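Local coordinates for protein kinase A regulatory subunit, putative (Trypanosoma cruzi, PDB 6FTF) that probably restrains a protein kinase A catalytic subunit and releases it on binding nucleosides or their analogues, such as 7-cyano-7-deazainosine, rather than cyclic AMP, at residues A[206-212]-A[223-229]; A[41-47]-A[262-267]. One frame throughout, in Å; residues are numbered along the deposited sequence.

Interaction 1 of 2, residues A[206-212]-A[223-229]; sequences MEGTVEV and KVCEFTQ. With 7CI (7-cyano-7-deazainosine), chain E; EDO (1,2-ethanediol), chain C.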
ATOM      1  N   MET A 206       5.371  15.207   6.334  1.00  8.55           N
ATOM      2  CA  MET A 206       6.689  15.029   6.926  1.00  9.65           C
ATOM      3  C   MET A 206       7.248  16.332   7.467  1.00 10.46           C
ATOM      4  O   MET A 206       8.008  16.318   8.445  1.00 11.99           O
ATOM      5  CB  MET A 206       7.666  14.425   5.908  1.00  9.64           C
ATOM      6  CG  MET A 206       7.237  13.057   5.411  1.00 10.62           C
ATOM      7  SD  MET A 206       8.358  12.300   4.221  1.00 14.73           S
ATOM      8  CE  MET A 206       9.703  11.790   5.293  1.00 18.54           C
ATOM      9  N   GLU A 207       6.898  17.455   6.855  1.00  8.76           N
ATOM     10  CA  GLU A 207       7.299  18.763   7.339  1.00  9.90           C
ATOM     11  C   GLU A 207       6.312  19.786   6.806  1.00  9.33           C
ATOM     12  O   GLU A 207       5.859  19.677   5.666  1.00  9.64           O
ATOM     13  CB  GLU A 207       8.691  19.104   6.810  1.00 12.51           C
ATOM     14  CG  GLU A 207       9.295  20.385   7.301  1.00 19.98           C
ATOM     15  CD  GLU A 207      10.575  20.699   6.546  1.00 28.69           C
ATOM     16  OE1 GLU A 207      11.441  19.803   6.443  1.00 22.56           O
ATOM     17  OE2 GLU A 207      10.698  21.826   6.027  1.00 34.98           O
ATOM     18  N   GLY A 208       6.015  20.793   7.616  1.00 10.13           N
ATOM     19  CA  GLY A 208       5.222  21.935   7.190  1.00  9.79           C
ATOM     20  C   GLY A 208       3.789  21.899   7.680  1.00  9.12           C
ATOM     21  O   GLY A 208       3.382  21.032   8.458  1.00 10.76           O
ATOM     22  N   THR A 209       3.024  22.882   7.206  1.00  9.68           N
ATOM     23  CA  THR A 209       1.633  23.067   7.597  1.00  9.65           C
ATOM     24  C   THR A 209       0.762  23.276   6.368  1.00  9.19           C
ATOM     25  O   THR A 209       1.208  23.796   5.347  1.00  9.26           O
ATOM     26  CB  THR A 209       1.540  24.276   8.544  1.00 10.42           C
ATOM     27  OG1 THR A 209       2.373  24.014   9.686  1.00 13.25           O
ATOM     28  CG2 THR A 209       0.138  24.552   9.021  1.00 11.93           C
ATOM     29  N   VAL A 210      -0.478  22.799   6.465  1.00  8.63           N
ATOM     30  CA  VAL A 210      -1.474  22.907   5.406  1.00  8.54           C
ATOM     31  C   VAL A 210      -2.760  23.479   5.976  1.00  8.50           C
ATOM     32  O   VAL A 210      -3.020  23.408   7.176  1.00  9.41           O
ATOM     33  CB  VAL A 210      -1.776  21.546   4.715  1.00  8.89           C
ATOM     34  CG1 VAL A 210      -0.484  20.925   4.186  1.00  9.43           C
ATOM     35  CG2 VAL A 210      -2.497  20.586   5.674  1.00  8.95           C
ATOM     36  N   GLU A 211      -3.593  24.013   5.085  1.00  8.31           N
ATOM     37  CA  GLU A 211      -4.935  24.462   5.430  1.00  8.83           C
ATOM     38  C   GLU A 211      -5.955  23.713   4.587  1.00  7.93           C
ATOM     39  O   GLU A 211      -5.722  23.427   3.416  1.00  9.05           O
ATOM     40  CB  GLU A 211      -5.110  25.978   5.239  1.00  9.46           C
ATOM     41  CG  GLU A 211      -4.873  26.485   3.820  1.00 11.21           C
ATOM     42  CD  GLU A 211      -4.903  28.010   3.697  1.00 15.47           C
ATOM     43  OE1 GLU A 211      -4.774  28.523   2.552  1.00 15.54           O
ATOM     44  OE2 GLU A 211      -5.047  28.704   4.729  1.00 17.01           O
ATOM     45  N   VAL A 212      -7.074  23.389   5.213  1.00  8.34           N
ATOM     46  CA  VAL A 212      -8.187  22.688   4.579  1.00  7.98           C
ATOM     47  C   VAL A 212      -9.261  23.728   4.299  1.00  8.60           C
ATOM     48  O   VAL A 212      -9.653  24.459   5.211  1.00  9.73           O
ATOM     49  CB  VAL A 212      -8.722  21.592   5.510  1.00  8.76           C
ATOM     50  CG1 VAL A 212      -9.896  20.876   4.892  1.00  9.71           C
ATOM     51  CG2 VAL A 212      -7.636  20.586   5.846  1.00  9.37           C
ATOM     52  N   LYS A 223     -12.227  28.524   5.270  1.00 11.76           N
ATOM     53  CA  LYS A 223     -11.179  27.740   5.911  1.00 10.40           C
ATOM     54  C   LYS A 223     -11.772  26.877   7.019  1.00 11.69           C
ATOM     55  O   LYS A 223     -12.517  27.364   7.875  1.00 13.89           O
ATOM     56  CB  LYS A 223     -10.097  28.666   6.467  1.00 13.55           C
ATOM     57  CG  LYS A 223      -8.930  27.936   7.117  1.00 14.55           C
ATOM     58  CD  LYS A 223      -7.706  28.837   7.244  0.71 15.90           C
ATOM     59  CE  LYS A 223      -6.525  28.130   7.915  0.62 11.87           C
ATOM     60  NZ  LYS A 223      -5.216  28.793   7.603  0.61 14.15           N
ATOM     61  N   VAL A 224     -11.450  25.589   6.997  1.00 10.60           N
ATOM     62  CA  VAL A 224     -11.961  24.650   7.983  1.00 10.06           C
ATOM     63  C   VAL A 224     -10.990  24.469   9.138  1.00 11.25           C
ATOM     64  O   VAL A 224     -11.383  24.544  10.306  1.00 12.93           O
ATOM     65  CB  VAL A 224     -12.264  23.309   7.287  1.00 10.47           C
ATOM     66  CG1 VAL A 224     -12.650  22.244   8.299  1.00 11.44           C
ATOM     67  CG2 VAL A 224     -13.372  23.485   6.292  1.00 12.11           C
ATOM     68  N   CYS A 225      -9.720  24.211   8.852  1.00  9.80           N
ATOM     69  CA  CYS A 225      -8.726  23.943   9.887  1.00  9.98           C
ATOM     70  C   CYS A 225      -7.350  23.888   9.238  1.00  9.99           C
ATOM     71  O   CYS A 225      -7.209  24.060   8.023  1.00  9.94           O
ATOM     72  CB  CYS A 225      -9.020  22.633  10.627  1.00 12.14           C
ATOM     73  SG  CYS A 225      -8.762  21.118   9.656  1.00 11.95           S
ATOM     74  N   GLU A 226      -6.336  23.628  10.063  1.00  9.85           N
ATOM     75  CA  GLU A 226      -4.974  23.357   9.622  1.00  9.93           C
ATOM     76  C   GLU A 226      -4.531  21.988  10.115  1.00  9.39           C
ATOM     77  O   GLU A 226      -5.105  21.437  11.057  1.00 11.14           O
ATOM     78  CB  GLU A 226      -3.997  24.415  10.156  1.00 10.58           C
ATOM     79  CG  GLU A 226      -4.259  25.777   9.508  1.00 12.75           C
ATOM     80  CD  GLU A 226      -3.208  26.832   9.829  1.00 17.23           C
ATOM     81  OE1 GLU A 226      -3.228  27.900   9.156  1.00 18.28           O
ATOM     82  OE2 GLU A 226      -2.373  26.612  10.734  1.00 18.06           O
ATOM     83  N   PHE A 227      -3.521  21.437   9.448  1.00 10.15           N
ATOM     84  CA  PHE A 227      -2.820  20.231   9.872  1.00  9.11           C
ATOM     85  C   PHE A 227      -1.329  20.482   9.698  1.00  9.07           C
ATOM     86  O   PHE A 227      -0.910  21.377   8.956  1.00 10.32           O
ATOM     87  CB  PHE A 227      -3.245  19.005   9.058  1.00  9.28           C
ATOM     88  CG  PHE A 227      -4.632  18.537   9.345  1.00  8.83           C
ATOM     89  CD1 PHE A 227      -4.973  18.040  10.590  1.00 11.00           C
ATOM     90  CD2 PHE A 227      -5.594  18.548   8.364  1.00  9.52           C
ATOM     91  CE1 PHE A 227      -6.263  17.601  10.853  1.00 11.59           C
ATOM     92  CE2 PHE A 227      -6.873  18.097   8.625  1.00 11.86           C
ATOM     93  CZ  PHE A 227      -7.199  17.625   9.863  1.00 12.26           C
ATOM     94  N   THR A 228      -0.516  19.663  10.360  1.00  8.75           N
ATOM     95  CA  THR A 228       0.924  19.878  10.338  1.00  9.89           C
ATOM     96  C   THR A 228       1.652  18.538  10.418  1.00  9.52           C
ATOM     97  O   THR A 228       1.059  17.477  10.228  1.00  9.76           O
ATOM     98  CB  THR A 228       1.308  20.889  11.428  1.00 11.55           C
ATOM     99  OG1 THR A 228       2.668  21.296  11.265  1.00 13.80           O
ATOM    100  CG2 THR A 228       1.106  20.307  12.787  1.00 12.87           C
ATOM    101  N   GLN A 229       2.954  18.603  10.675  1.00 11.18           N
ATOM    102  CA  GLN A 229       3.815  17.432  10.644  1.00  9.97           C
ATOM    103  C   GLN A 229       3.230  16.289  11.465  1.00 11.97           C
ATOM    104  O   GLN A 229       2.849  16.468  12.623  1.00 11.38           O
ATOM    105  CB  GLN A 229       5.181  17.857  11.194  1.00 12.63           C
ATOM    106  CG  GLN A 229       6.218  16.767  11.241  1.00 14.32           C
ATOM    107  CD  GLN A 229       7.574  17.281  11.666  1.00 18.14           C
ATOM    108  OE1 GLN A 229       7.956  18.418  11.352  1.00 20.31           O
ATOM    109  NE2 GLN A 229       8.299  16.461  12.408  1.00 21.47           N
TER
HETATM  110  C1  7CI E 604      -9.475  16.847   4.452  1.00  8.57           C
HETATM  111  N1  7CI E 604     -10.807  17.330   4.980  1.00  7.49           N
HETATM  112  O1  7CI E 604      -9.342  17.216   3.097  1.00  8.21           O
HETATM  113  C2  7CI E 604     -11.015  17.705   6.230  1.00  8.20           C
HETATM  114  N2  7CI E 604     -10.140  17.784   7.261  1.00  8.31           N
HETATM  115  O2  7CI E 604      -8.063  14.964   4.695  1.00  9.07           O
HETATM  116  C3  7CI E 604     -10.584  18.288   8.430  1.00 12.73           C
HETATM  117  N3  7CI E 604     -11.935  18.630   8.602  1.00  9.05           N
HETATM  118  O3  7CI E 604      -9.415  13.641   2.822  1.00  8.18           O
HETATM  119  C4  7CI E 604     -12.842  18.520   7.583  1.00  8.48           C
HETATM  120  N4  7CI E 604     -15.420  18.180   4.269  1.00 10.00           N
HETATM  121  C5  7CI E 604     -12.393  18.072   6.323  1.00  7.63           C
HETATM  122  O5  7CI E 604     -14.043  18.811   7.846  1.00  9.46           O
HETATM  123  C6  7CI E 604     -12.993  17.866   5.009  1.00  7.86           C
HETATM  124  C7  7CI E 604     -11.935  17.414   4.233  1.00  8.24           C
HETATM  125  C8  7CI E 604     -14.318  18.042   4.612  1.00  8.87           C
HETATM  126  C9  7CI E 604      -9.367  15.362   4.487  1.00  7.61           C
HETATM  127  C10 7CI E 604      -9.865  14.980   3.192  1.00  7.49           C
HETATM  128  C11 7CI E 604      -9.213  16.052   2.292  1.00  8.29           C
HETATM  129  C12 7CI E 604      -9.955  16.282   0.913  1.00  8.04           C
HETATM  130  O4  7CI E 604     -11.320  16.388   1.119  1.00  8.49           O
HETATM  131  C1  EDO C 602       7.341  12.678  13.093  1.00 23.41           C
HETATM  132  O1  EDO C 602       8.193  13.659  12.498  1.00 23.58           O
HETATM  133  C2  EDO C 602       5.890  13.128  13.001  1.00 21.86           C
HETATM  134  O2  EDO C 602       5.765  14.398  13.645  1.00 25.48           O
HETATM  135  O   HOH W   1       7.107  20.838  10.318  1.00 16.20           O
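Val212 and Phe227 meet on the ligand side of an antiparallel beta hairpin, strands 209-215 and 221-228, in the second cyclic nucleotide-binding domain, whose fold is a beta jelly-roll of the cupin type. Val212 has both backbone groups in the ladder. Its N gives a nearly straight bond (176°) to Cys225 O, and its O accepts from Val224 N at 2.8 Å. Its CG1, anti to the backbone N (chi1 179°), packs on the bound 7-cyano-7-deazainosine, 3.6 Å from C2 of the base. CG2 approaches the Phe227 ring obliquely, 3.8 Å from CE2. That ring presents its edge to the ligand, with N2 of the base near the ring plane, 3.6 Å from CE2. Cys225 SG and Val224 CG1 lie on the same side of the base as Val212 CG1, with Phe227 beside its rim. Two residues before Val212, Val210 N bonds to Phe227 O, and Val210 CG2 rests on Phe227 CB. Beyond the strands, a water bridges Gly208 N and Gln229 OE1. The other face of the sheet is polar. There Lys223 NZ joins two carboxylates, binding Glu226 OE1 at 2.7 Å and Glu211 OE2 at 2.9 Å, each through the anti lone pair of the oxygen.

Interaction 2 of 2, residues A[41-47]-A[262-267]; sequences THNVLFS and RHFEMC
The end of helix 30-42 and the 3-10 turn after it meet the residues that lead into helix 264-268, and its first turn, just after the last strand of the second nucleotide-binding domain. Arg262 carries much of the contact. Its extended chain runs past Thr41 O, and NH1 bonds to that oxygen at 2.9 Å, in the carbonyl plane and on a lone pair. NH2 makes a weak bond to Ser47 O. A water links NH1 to Phe46 O, so the guanidinium is held at three points. One face of it lies over His263 CE1. The His263 ring is sandwiched in turn: Arg262 CG sits over the centre of one face and Ser47 OG over the opposite face, nearer the rim. A second water joins His263 NE2 to Asn43 O. Here the chain of 41-47 forms an Asx turn, in which Asn43 OD1 accepts from Leu45 N at 2.9 Å. Asn43 ND2 bonds to Gly106 O, tying this turn to the first nucleotide-binding domain. In one of its two conformers, Met266 reaches in with CG anti to the backbone N (chi1 177°), and SD takes a weak bond from Val44 N at 3.7 Å.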
ATOM      1  N   THR A  41      -1.168  -4.980  -8.819  1.00  8.90           N
ATOM      2  CA  THR A  41      -1.308  -3.536  -8.683  1.00  9.34           C
ATOM      3  C   THR A  41      -1.860  -3.117  -7.329  1.00  8.72           C
ATOM      4  O   THR A  41      -1.809  -1.919  -7.002  1.00 11.20           O
ATOM      5  CB  THR A  41      -2.146  -2.932  -9.806  1.00 11.83           C
ATOM      6  OG1 THR A  41      -3.452  -3.487  -9.773  1.00 13.84           O
ATOM      7  CG2 THR A  41      -1.510  -3.165 -11.180  1.00 15.48           C
ATOM      8  N   HIS A  42      -2.376  -4.042  -6.533  1.00  9.33           N
ATOM      9  CA  HIS A  42      -2.806  -3.716  -5.183  1.00 10.43           C
ATOM     10  C   HIS A  42      -1.846  -4.210  -4.117  1.00  9.93           C
ATOM     11  O   HIS A  42      -2.084  -3.968  -2.935  1.00 12.37           O
ATOM     12  CB  HIS A  42      -4.215  -4.265  -4.929  1.00 11.56           C
ATOM     13  CG  HIS A  42      -5.257  -3.565  -5.733  1.00 12.72           C
ATOM     14  ND1 HIS A  42      -5.497  -3.859  -7.059  1.00 24.48           N
ATOM     15  CD2 HIS A  42      -6.083  -2.538  -5.421  1.00 16.40           C
ATOM     16  CE1 HIS A  42      -6.446  -3.063  -7.520  1.00 26.78           C
ATOM     17  NE2 HIS A  42      -6.821  -2.254  -6.545  1.00 19.69           N
ATOM     18  N   ASN A  43      -0.761  -4.867  -4.497  1.00  9.23           N
ATOM     19  CA  ASN A  43       0.216  -5.377  -3.548  1.00  8.59           C
ATOM     20  C   ASN A  43       1.430  -4.463  -3.522  1.00  8.78           C
ATOM     21  O   ASN A  43       2.004  -4.151  -4.567  1.00  8.43           O
ATOM     22  CB  ASN A  43       0.624  -6.804  -3.921  1.00 10.04           C
ATOM     23  CG  ASN A  43       1.574  -7.401  -2.918  1.00  9.83           C
ATOM     24  OD1 ASN A  43       2.726  -6.984  -2.818  1.00 10.42           O
ATOM     25  ND2 ASN A  43       1.114  -8.393  -2.167  1.00 10.58           N
ATOM     26  N   VAL A  44       1.830  -4.052  -2.323  1.00  8.48           N
ATOM     27  CA  VAL A  44       2.838  -3.007  -2.185  1.00  8.33           C
ATOM     28  C   VAL A  44       4.194  -3.363  -2.778  1.00  8.28           C
ATOM     29  O   VAL A  44       4.987  -2.452  -3.050  1.00  8.78           O
ATOM     30  CB  VAL A  44       3.018  -2.569  -0.721  1.00 10.79           C
ATOM     31  CG1 VAL A  44       1.703  -2.119  -0.129  1.00 12.58           C
ATOM     32  CG2 VAL A  44       3.687  -3.670   0.102  1.00 10.50           C
ATOM     33  N   LEU A  45       4.514  -4.643  -2.964  1.00  8.31           N
ATOM     34  CA  LEU A  45       5.822  -5.003  -3.503  1.00  8.57           C
ATOM     35  C   LEU A  45       6.005  -4.562  -4.942  1.00  8.85           C
ATOM     36  O   LEU A  45       7.143  -4.525  -5.417  1.00 10.51           O
ATOM     37  CB  LEU A  45       6.021  -6.515  -3.440  1.00  9.73           C
ATOM     38  CG  LEU A  45       6.099  -7.108  -2.039  1.00 10.05           C
ATOM     39  CD1 LEU A  45       6.031  -8.620  -2.091  1.00 12.05           C
ATOM     40  CD2 LEU A  45       7.360  -6.659  -1.313  1.00 13.01           C
ATOM     41  N   PHE A  46       4.922  -4.231  -5.639  1.00  8.22           N
ATOM     42  CA  PHE A  46       4.959  -3.874  -7.056  1.00  8.45           C
ATOM     43  C   PHE A  46       4.581  -2.419  -7.293  1.00  8.49           C
ATOM     44  O   PHE A  46       4.344  -2.025  -8.437  1.00  9.34           O
ATOM     45  CB  PHE A  46       4.048  -4.821  -7.842  1.00  8.69           C
ATOM     46  CG  PHE A  46       4.297  -6.272  -7.531  1.00  8.87           C
ATOM     47  CD1 PHE A  46       5.257  -7.001  -8.200  1.00  9.19           C
ATOM     48  CD2 PHE A  46       3.598  -6.882  -6.521  1.00  9.40           C
ATOM     49  CE1 PHE A  46       5.487  -8.325  -7.874  1.00 10.66           C
ATOM     50  CE2 PHE A  46       3.824  -8.205  -6.188  1.00 10.53           C
ATOM     51  CZ  PHE A  46       4.768  -8.918  -6.857  1.00 10.25           C
ATOM     52  N   SER A  47       4.579  -1.606  -6.236  1.00  8.01           N
ATOM     53  CA  SER A  47       3.972  -0.281  -6.257  1.00  8.61           C
ATOM     54  C   SER A  47       4.512   0.614  -7.361  1.00  9.48           C
ATOM     55  O   SER A  47       3.760   1.437  -7.902  1.00 11.28           O
ATOM     56  CB  SER A  47       4.199   0.435  -4.928  1.00  8.78           C
ATOM     57  OG  SER A  47       3.541  -0.222  -3.876  1.00 10.28           O
ATOM     58  N   ARG A 262      -4.902   2.631  -4.349  1.00  8.79           N
ATOM     59  CA  ARG A 262      -4.886   1.195  -4.625  1.00  8.97           C
ATOM     60  C   ARG A 262      -4.141   0.400  -3.562  1.00  9.22           C
ATOM     61  O   ARG A 262      -4.356  -0.812  -3.460  1.00 11.41           O
ATOM     62  CB  ARG A 262      -4.311   0.903  -6.012  1.00 11.55           C
ATOM     63  CG  ARG A 262      -2.860   1.267  -6.208  1.00 13.87           C
ATOM     64  CD  ARG A 262      -2.499   1.422  -7.702  1.00 16.51           C
ATOM     65  NE  ARG A 262      -1.168   2.005  -7.962  1.00 17.23           N
ATOM     66  CZ  ARG A 262      -0.081   1.316  -8.313  1.00 16.62           C
ATOM     67  NH1 ARG A 262      -0.118  -0.007  -8.433  1.00 17.96           N
ATOM     68  NH2 ARG A 262       1.059   1.945  -8.541  1.00 18.21           N
ATOM     69  N   HIS A 263      -3.287   1.051  -2.772  1.00  8.81           N
ATOM     70  CA  HIS A 263      -2.521   0.390  -1.726  1.00  9.96           C
ATOM     71  C   HIS A 263      -3.080   0.648  -0.342  1.00 10.05           C
ATOM     72  O   HIS A 263      -2.542   0.129   0.642  1.00 12.32           O
ATOM     73  CB  HIS A 263      -1.078   0.854  -1.799  1.00  9.47           C
ATOM     74  CG  HIS A 263      -0.423   0.510  -3.090  1.00  9.97           C
ATOM     75  ND1 HIS A 263       0.176   1.447  -3.894  1.00 10.25           N
ATOM     76  CD2 HIS A 263      -0.328  -0.677  -3.748  1.00  9.81           C
ATOM     77  CE1 HIS A 263       0.643   0.855  -4.981  1.00  9.79           C
ATOM     78  NE2 HIS A 263       0.336  -0.433  -4.920  1.00 10.94           N
ATOM     79  N   PHE A 264      -4.176   1.392  -0.232  1.00  9.81           N
ATOM     80  CA  PHE A 264      -4.688   1.803   1.072  1.00 10.23           C
ATOM     81  C   PHE A 264      -5.088   0.608   1.919  1.00 10.81           C
ATOM     82  O   PHE A 264      -4.726   0.519   3.093  1.00 11.11           O
ATOM     83  CB  PHE A 264      -5.869   2.751   0.855  1.00 11.39           C
ATOM     84  CG  PHE A 264      -6.551   3.198   2.110  1.00 11.56           C
ATOM     85  CD1 PHE A 264      -5.928   4.065   2.987  1.00 13.72           C
ATOM     86  CD2 PHE A 264      -7.849   2.800   2.383  1.00 12.17           C
ATOM     87  CE1 PHE A 264      -6.571   4.501   4.131  1.00 14.21           C
ATOM     88  CE2 PHE A 264      -8.498   3.249   3.517  1.00 13.70           C
ATOM     89  CZ  PHE A 264      -7.851   4.095   4.394  1.00 15.88           C
ATOM     90  N   GLU A 265      -5.874  -0.307   1.350  1.00 12.61           N
ATOM     91  CA  GLU A 265      -6.344  -1.452   2.120  1.00 13.09           C
ATOM     92  C   GLU A 265      -5.175  -2.268   2.659  1.00 13.22           C
ATOM     93  O   GLU A 265      -5.136  -2.618   3.847  1.00 13.66           O
ATOM     94  CB  GLU A 265      -7.249  -2.321   1.244  1.00 17.38           C
ATOM     95  CG  GLU A 265      -7.878  -3.484   1.984  1.00 54.20           C
ATOM     96  CD  GLU A 265      -8.814  -3.016   3.082  1.00 80.82           C
ATOM     97  OE1 GLU A 265      -9.509  -1.998   2.871  1.00 81.69           O
ATOM     98  OE2 GLU A 265      -8.850  -3.657   4.155  1.00 81.85           O
ATOM     99  N   MET A 266      -4.195  -2.562   1.808  1.00 11.55           N
ATOM    100  CA  MET A 266      -3.101  -3.419   2.249  0.57 13.27           C
ATOM    101  C   MET A 266      -2.275  -2.750   3.333  0.88 13.25           C
ATOM    102  O   MET A 266      -1.902  -3.394   4.320  0.85 15.63           O
ATOM    103  CB  MET A 266      -2.205  -3.849   1.088  0.57 13.69           C
ATOM    104  CG  MET A 266      -1.009  -4.687   1.556  0.57 12.11           C
ATOM    105  SD  MET A 266      -0.233  -5.683   0.253  0.57 10.86           S
ATOM    106  CE  MET A 266       1.315  -5.960   1.058  0.57 27.08           C
ATOM    107  N   CYS A 267      -1.963  -1.478   3.176  1.00 12.18           N
ATOM    108  CA  CYS A 267      -1.002  -0.772   4.033  0.66 12.91           C
ATOM    109  C   CYS A 267      -1.639  -0.254   5.310  0.93 12.96           C
ATOM    110  O   CYS A 267      -1.010  -0.208   6.372  0.84 13.15           O
ATOM    111  CB  CYS A 267      -0.487   0.468   3.308  0.66 12.94           C
ATOM    112  SG  CYS A 267       0.521   0.117   1.917  0.66 14.60           S
TER
HETATM  113  O   HOH W   2      -4.207  -2.708  -1.282  1.00 19.55           O
HETATM  114  O   HOH W   3       1.460  -2.400  -6.630  1.00  9.99           O
HETATM  115  O   HOH W   4       1.887  -1.175  -9.557  1.00 21.70           O

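Overall arrangement
The two contacts lie 26 Å apart between centres, with nearest atoms about 14 Å apart, and do not touch. Along the chain, 41-47 comes first, then the hairpin of interaction 1, then 262-267. Interaction 1 is local, with ten residues between its segments, and forms part of the wall of the second ligand pocket. Interaction 2 spans 214 residues and lies near the centre of the chain. It fastens the N-terminal helical region to the second nucleotide-binding domain. Strand 254-260 connects them in the fold: it pairs with the corner at Met206 and Glu207, then leads into 262-267.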